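Local atomic coordinates of malonyl CoA-acyl carrier protein transacylase (Burkholderia pseudomallei, PDB entry 3G87), a protein that probably transfers the malonyl group of malonyl-CoA to holo-acyl carrier protein, releasing free CoA. Residues Thr8-Gly13 with Ile269-Leu274; Asp86-His91 with Pro219-Ile224. All coordinates share one frame; numbering follows the deposited sequence.

Contact 1: Thr8-Gly13 with Ile269-Leu274; sequences TFMFPG and IEFTEL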
loop_
_atom_site.group_PDB
_atom_site.type_symbol
_atom_site.label_atom_id
_atom_site.label_comp_id
_atom_site.label_asym_id
_atom_site.label_seq_id
_atom_site.Cartn_x
_atom_site.Cartn_y
_atom_site.Cartn_z
ATOM N N THR A 8 -2.328 11.217 12.059
ATOM C CA THR A 8 -2.080 10.614 10.780
ATOM C C THR A 8 -3.080 9.524 10.431
ATOM O O THR A 8 -3.171 8.583 11.093
ATOM C CB THR A 8 -0.669 10.008 10.679
ATOM O OG1 THR A 8 0.302 10.999 10.906
ATOM C CG2 THR A 8 -0.459 9.479 9.370
ATOM N N PHE A 9 -3.829 9.700 9.378
ATOM C CA PHE A 9 -4.655 8.644 8.843
ATOM C C PHE A 9 -3.827 7.814 7.858
ATOM O O PHE A 9 -3.157 8.324 7.022
ATOM C CB PHE A 9 -5.941 9.161 8.169
ATOM C CG PHE A 9 -7.004 9.727 9.097
ATOM C CD1 PHE A 9 -6.810 9.912 10.426
ATOM C CD2 PHE A 9 -8.214 10.075 8.597
ATOM C CE1 PHE A 9 -7.777 10.427 11.217
ATOM C CE2 PHE A 9 -9.194 10.571 9.394
ATOM C CZ PHE A 9 -8.949 10.756 10.725
ATOM N N MET A 10 -3.882 6.515 8.036
ATOM C CA MET A 10 -3.140 5.542 7.289
ATOM C C MET A 10 -3.980 4.390 6.754
ATOM O O MET A 10 -4.844 3.929 7.399
ATOM C CB MET A 10 -1.880 5.091 8.046
ATOM C CG MET A 10 -2.025 4.247 9.268
ATOM S SD MET A 10 -0.520 4.044 10.115
ATOM C CE MET A 10 -0.978 2.893 11.296
ATOM N N PHE A 11 -3.722 3.992 5.532
ATOM C CA PHE A 11 -4.519 3.026 4.790
ATOM C C PHE A 11 -3.727 1.816 4.336
ATOM O O PHE A 11 -2.739 1.961 3.742
ATOM C CB PHE A 11 -5.193 3.709 3.615
ATOM C CG PHE A 11 -5.910 4.956 3.983
ATOM C CD1 PHE A 11 -7.233 4.932 4.320
ATOM C CD2 PHE A 11 -5.247 6.156 4.018
ATOM C CE1 PHE A 11 -7.859 6.041 4.659
ATOM C CE2 PHE A 11 -5.871 7.264 4.385
ATOM C CZ PHE A 11 -7.187 7.216 4.679
ATOM N N PRO A 12 -4.203 0.632 4.666
ATOM C CA PRO A 12 -3.517 -0.597 4.343
ATOM C C PRO A 12 -3.568 -0.985 2.864
ATOM O O PRO A 12 -4.362 -0.531 2.135
ATOM C CB PRO A 12 -4.236 -1.599 5.219
ATOM C CG PRO A 12 -5.490 -1.105 5.417
ATOM C CD PRO A 12 -5.434 0.344 5.390
ATOM N N GLY A 13 -2.631 -1.807 2.482
ATOM C CA GLY A 13 -2.526 -2.416 1.189
ATOM C C GLY A 13 -2.645 -3.923 1.122
ATOM O O GLY A 13 -3.143 -4.564 1.981
ATOM N N ILE A 269 2.248 12.742 18.234
ATOM C CA ILE A 269 1.687 12.194 16.990
ATOM C C ILE A 269 1.070 10.787 17.183
ATOM O O ILE A 269 1.635 9.912 17.841
ATOM C CB ILE A 269 2.703 12.199 15.837
ATOM C CG1 ILE A 269 2.024 11.860 14.512
ATOM C CG2 ILE A 269 3.966 11.326 16.111
ATOM C CD1 ILE A 269 2.684 12.595 13.342
ATOM N N GLU A 270 -0.132 10.614 16.654
ATOM C CA GLU A 270 -0.779 9.296 16.634
ATOM C C GLU A 270 -1.112 8.876 15.185
ATOM O O GLU A 270 -1.154 9.718 14.287
ATOM C CB GLU A 270 -2.046 9.327 17.483
ATOM C CG GLU A 270 -3.060 10.305 16.951
ATOM C CD GLU A 270 -4.439 10.146 17.564
ATOM O OE1 GLU A 270 -4.883 9.007 17.833
ATOM O OE2 GLU A 270 -5.100 11.179 17.743
ATOM N N PHE A 271 -1.397 7.592 15.006
ATOM C CA PHE A 271 -1.617 6.936 13.715
ATOM C C PHE A 271 -2.907 6.135 13.706
ATOM O O PHE A 271 -3.117 5.185 14.478
ATOM C CB PHE A 271 -0.419 6.038 13.348
ATOM C CG PHE A 271 0.874 6.811 13.207
ATOM C CD1 PHE A 271 1.277 7.323 11.977
ATOM C CD2 PHE A 271 1.683 7.056 14.329
ATOM C CE1 PHE A 271 2.447 8.070 11.902
ATOM C CE2 PHE A 271 2.826 7.804 14.243
ATOM C CZ PHE A 271 3.202 8.291 13.020
ATOM N N THR A 272 -3.809 6.510 12.831
ATOM C CA THR A 272 -5.077 5.847 12.840
ATOM C C THR A 272 -5.187 5.032 11.555
ATOM O O THR A 272 -5.235 5.621 10.477
ATOM C CB THR A 272 -6.185 6.855 12.895
ATOM O OG1 THR A 272 -5.953 7.787 13.980
ATOM C CG2 THR A 272 -7.576 6.115 13.035
ATOM N N GLU A 273 -5.247 3.703 11.687
ATOM C CA GLU A 273 -5.367 2.837 10.548
ATOM C C GLU A 273 -6.793 2.784 10.118
ATOM O O GLU A 273 -7.692 2.377 10.914
ATOM C CB GLU A 273 -4.884 1.414 10.856
ATOM C CG GLU A 273 -4.814 0.473 9.646
ATOM C CD GLU A 273 -3.912 -0.737 9.912
ATOM O OE1 GLU A 273 -3.532 -0.939 11.096
ATOM O OE2 GLU A 273 -3.556 -1.494 8.973
ATOM N N LEU A 274 -7.021 3.192 8.863
ATOM C CA LEU A 274 -8.378 3.167 8.341
ATOM C C LEU A 274 -8.582 2.100 7.232
ATOM O O LEU A 274 -8.219 2.292 6.075
ATOM C CB LEU A 274 -8.766 4.571 7.901
ATOM C CG LEU A 274 -8.850 5.461 9.151
ATOM C CD1 LEU A 274 -8.999 6.948 8.808
ATOM C CD2 LEU A 274 -10.019 5.045 10.055
#
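Thr8 to Phe11 and Glu270 to Leu274 are zipped together as neighbouring parallel strands, with Leu274 just past the end of its own, at one edge of the four-stranded parallel sheet of the acyl transferase domain. Four N-H groups and four carbonyls settle most of the polar account. Thr8 N gives its hydrogen to Glu270 O at 2.9 Å. Thr8 O then takes the hydrogen of Thr272 N, Thr272 O that of Met10 N, and Met10 O that of Leu274 N, the last at 2.7 Å and nearly straight at 173°. Phe9 and Phe11 turn their backbones the other way, to Phe87 and Ala89 of strand 87-90 and His91 just beyond it.

Two polar side chains are satisfied by outside partners. Thr272 OG1 bonds to Asn7 OD1; Glu273 sends OE1 to Thr281 OG1 and OE2 to Leu280 N, tying the edge strand to helix 279-289. Thr8 OG1, by contrast, is buried with no partner in the model, with Ile269 CD1 and Phe271 CE1 each 3.8 Å from OG1.

Met10 and Phe271 share one side of the sheet. CG of Met10 lies between the backbone N and the carbonyl carbon (chi1 70°), and the extended chain beyond it brings SD and CE against Phe271 CB; SD also makes a Met-aromatic contact, oblique to the Phe271 ring and 5.3 Å from its centroid. On the side where Phe9 and Thr272 point, Leu274 CD1 sits over a face of the Phe9 ring, displaced toward the rim, with Phe9 CD2 just 3.2 Å away.

Contact 2: Asp86-His91 with Pro219-Ile224; sequences DFLAGH and PAIPVI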
loop_
_atom_site.group_PDB
_atom_site.type_symbol
_atom_site.label_atom_id
_atom_site.label_comp_id
_atom_site.label_asym_id
_atom_site.label_seq_id
_atom_site.Cartn_x
_atom_site.Cartn_y
_atom_site.Cartn_z
ATOM N N ASP A 86 -4.048 15.328 9.997
ATOM C CA ASP A 86 -3.042 16.324 9.788
ATOM C C ASP A 86 -2.077 15.798 8.783
ATOM O O ASP A 86 -1.324 16.538 8.253
ATOM C CB ASP A 86 -2.256 16.646 11.058
ATOM C CG ASP A 86 -3.057 17.286 12.082
ATOM O OD1 ASP A 86 -3.349 16.637 13.043
ATOM O OD2 ASP A 86 -3.388 18.440 11.945
ATOM N N PHE A 87 -2.107 14.505 8.530
ATOM C CA PHE A 87 -1.110 13.865 7.693
ATOM C C PHE A 87 -1.694 12.615 7.122
ATOM O O PHE A 87 -2.459 11.970 7.750
ATOM C CB PHE A 87 0.169 13.538 8.481
ATOM C CG PHE A 87 1.028 14.710 8.796
ATOM C CD1 PHE A 87 1.745 15.333 7.858
ATOM C CD2 PHE A 87 1.131 15.162 10.062
ATOM C CE1 PHE A 87 2.498 16.374 8.164
ATOM C CE2 PHE A 87 1.892 16.229 10.359
ATOM C CZ PHE A 87 2.583 16.824 9.406
ATOM N N LEU A 88 -1.317 12.287 5.908
ATOM C CA LEU A 88 -1.855 11.082 5.257
ATOM C C LEU A 88 -0.726 10.197 4.659
ATOM O O LEU A 88 0.249 10.717 4.075
ATOM C CB LEU A 88 -2.882 11.485 4.173
ATOM C CG LEU A 88 -4.133 12.164 4.723
ATOM C CD1 LEU A 88 -4.685 13.159 3.734
ATOM C CD2 LEU A 88 -5.183 11.119 5.049
ATOM N N ALA A 89 -0.863 8.876 4.821
ATOM C CA ALA A 89 0.058 7.942 4.199
ATOM C C ALA A 89 -0.682 6.651 3.892
ATOM O O ALA A 89 -1.519 6.229 4.669
ATOM C CB ALA A 89 1.330 7.676 5.096
ATOM N N GLY A 90 -0.364 6.030 2.755
ATOM C CA GLY A 90 -0.935 4.738 2.396
ATOM C C GLY A 90 0.071 3.765 1.802
ATOM O O GLY A 90 0.989 4.174 1.112
ATOM N N HIS A 91 -0.142 2.473 2.034
ATOM C CA HIS A 91 0.837 1.469 1.657
ATOM C C HIS A 91 0.532 0.850 0.300
ATOM O O HIS A 91 -0.352 -0.018 0.150
ATOM C CB HIS A 91 0.949 0.403 2.752
ATOM C CG HIS A 91 2.206 -0.407 2.683
ATOM N ND1 HIS A 91 2.492 -1.245 1.621
ATOM C CD2 HIS A 91 3.250 -0.508 3.539
ATOM C CE1 HIS A 91 3.653 -1.839 1.839
ATOM N NE2 HIS A 91 4.147 -1.395 2.982
ATOM N N PRO A 219 -2.567 18.131 -3.076
ATOM C CA PRO A 219 -3.217 17.689 -1.816
ATOM C C PRO A 219 -3.579 18.821 -0.849
ATOM O O PRO A 219 -2.804 19.737 -0.651
ATOM C CB PRO A 219 -2.170 16.757 -1.165
ATOM C CG PRO A 219 -1.150 16.491 -2.168
ATOM C CD PRO A 219 -1.191 17.610 -3.206
ATOM N N ALA A 220 -4.721 18.702 -0.198
ATOM C CA ALA A 220 -5.169 19.701 0.717
ATOM C C ALA A 220 -4.608 19.405 2.109
ATOM O O ALA A 220 -4.630 20.284 2.971
ATOM C CB ALA A 220 -6.639 19.678 0.754
ATOM N N ILE A 221 -4.140 18.162 2.311
ATOM C CA ILE A 221 -3.564 17.660 3.572
ATOM C C ILE A 221 -2.317 16.872 3.083
ATOM O O ILE A 221 -2.404 16.179 2.052
ATOM C CB ILE A 221 -4.565 16.708 4.367
ATOM C CG1 ILE A 221 -5.861 17.427 4.734
ATOM C CG2 ILE A 221 -3.937 16.166 5.649
ATOM C CD1 ILE A 221 -6.950 16.535 5.385
ATOM N N PRO A 222 -1.143 17.053 3.748
ATOM C CA PRO A 222 0.117 16.451 3.249
ATOM C C PRO A 222 -0.010 14.927 3.098
ATOM O O PRO A 222 -0.527 14.254 3.996
ATOM C CB PRO A 222 1.125 16.757 4.348
ATOM C CG PRO A 222 0.581 18.033 5.029
ATOM C CD PRO A 222 -0.919 18.067 4.812
ATOM N N VAL A 223 0.423 14.394 1.965
ATOM C CA VAL A 223 0.372 12.939 1.758
ATOM C C VAL A 223 1.806 12.493 1.595
ATOM O O VAL A 223 2.519 13.043 0.745
ATOM C CB VAL A 223 -0.470 12.590 0.498
ATOM C CG1 VAL A 223 -0.378 11.118 0.200
ATOM C CG2 VAL A 223 -1.946 12.987 0.695
ATOM N N ILE A 224 2.255 11.555 2.424
ATOM C CA ILE A 224 3.674 11.114 2.354
ATOM C C ILE A 224 3.811 10.052 1.292
ATOM O O ILE A 224 3.147 9.016 1.348
ATOM C CB ILE A 224 4.267 10.558 3.665
ATOM C CG1 ILE A 224 3.940 11.463 4.872
ATOM C CG2 ILE A 224 5.753 10.501 3.489
ATOM C CD1 ILE A 224 4.388 12.875 4.689
HETATM O O HOH W 1 1.229 7.266 0.982
#
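With CG of Leu88 anti to its carbonyl carbon (chi1 -65°) and CG2 of Ile221 anti to its backbone N, the two branched side chains meet obliquely, and Leu88 CD1 comes 3.6 Å from Ile221 CB and equally near Ile221 CG2. That same CG2 methyl also lies against the carbonyl carbon of Asp86. Leu88 CB, nearer the backbone, touches Val223 CG2 at 3.9 Å; beyond this pair, Ala98 of helix 94-101 is touched by both Leu88 and Val223.

The backbones run parallel here, and the short, weakly bonded strand at about 223-224 is the outer neighbour of strand 87-90 in the sheet. Leu88 supplies both direct hydrogen bonds: its N donates to Pro222 O at 2.9 Å, bent to 142° at the hydrogen, and its O accepts from Ile224 N at 2.7 Å. Farther on, a water replaces direct pairing, accepting from Gly90 N and lying 2.6 Å from Ile224 O, to which it can donate. Gly90 opens a Gly-X-Ser-X-Gly sequence with Ser92 and Gly94, consistent with the nucleophile elbow of acyltransferases, where a strand turns sharply into a helix.

Besides its carbonyl, Pro222 contributes its ring. Pro222 CB rests 3.8 Å from Phe87 CD1, approaching the aromatic ring obliquely, while Leu258 of helix 251-264 touches both Phe87 and Ile224.

Overall arrangement
Both contacts are largely buried and belong to one parallel sheet, whose inner strands 6-11 and 87-90 join them: Phe9 N probably bonds to Phe87 O, and His91 N to Phe11 O. Each contact therefore adds an outer strand to the central pair, and contact 2 is nested within the chain loop closed by contact 1. Contact 1 is the larger and more regular, with four direct backbone bonds and aromatic and sulfur packing. Contact 2 has two such bonds and a water bridge, its remaining packing is aliphatic apart from Phe87, and Pro222 at its margin is exposed. Contact 2 also includes the start of the probable nucleophile elbow, which the Phe11 side chain of contact 1 touches.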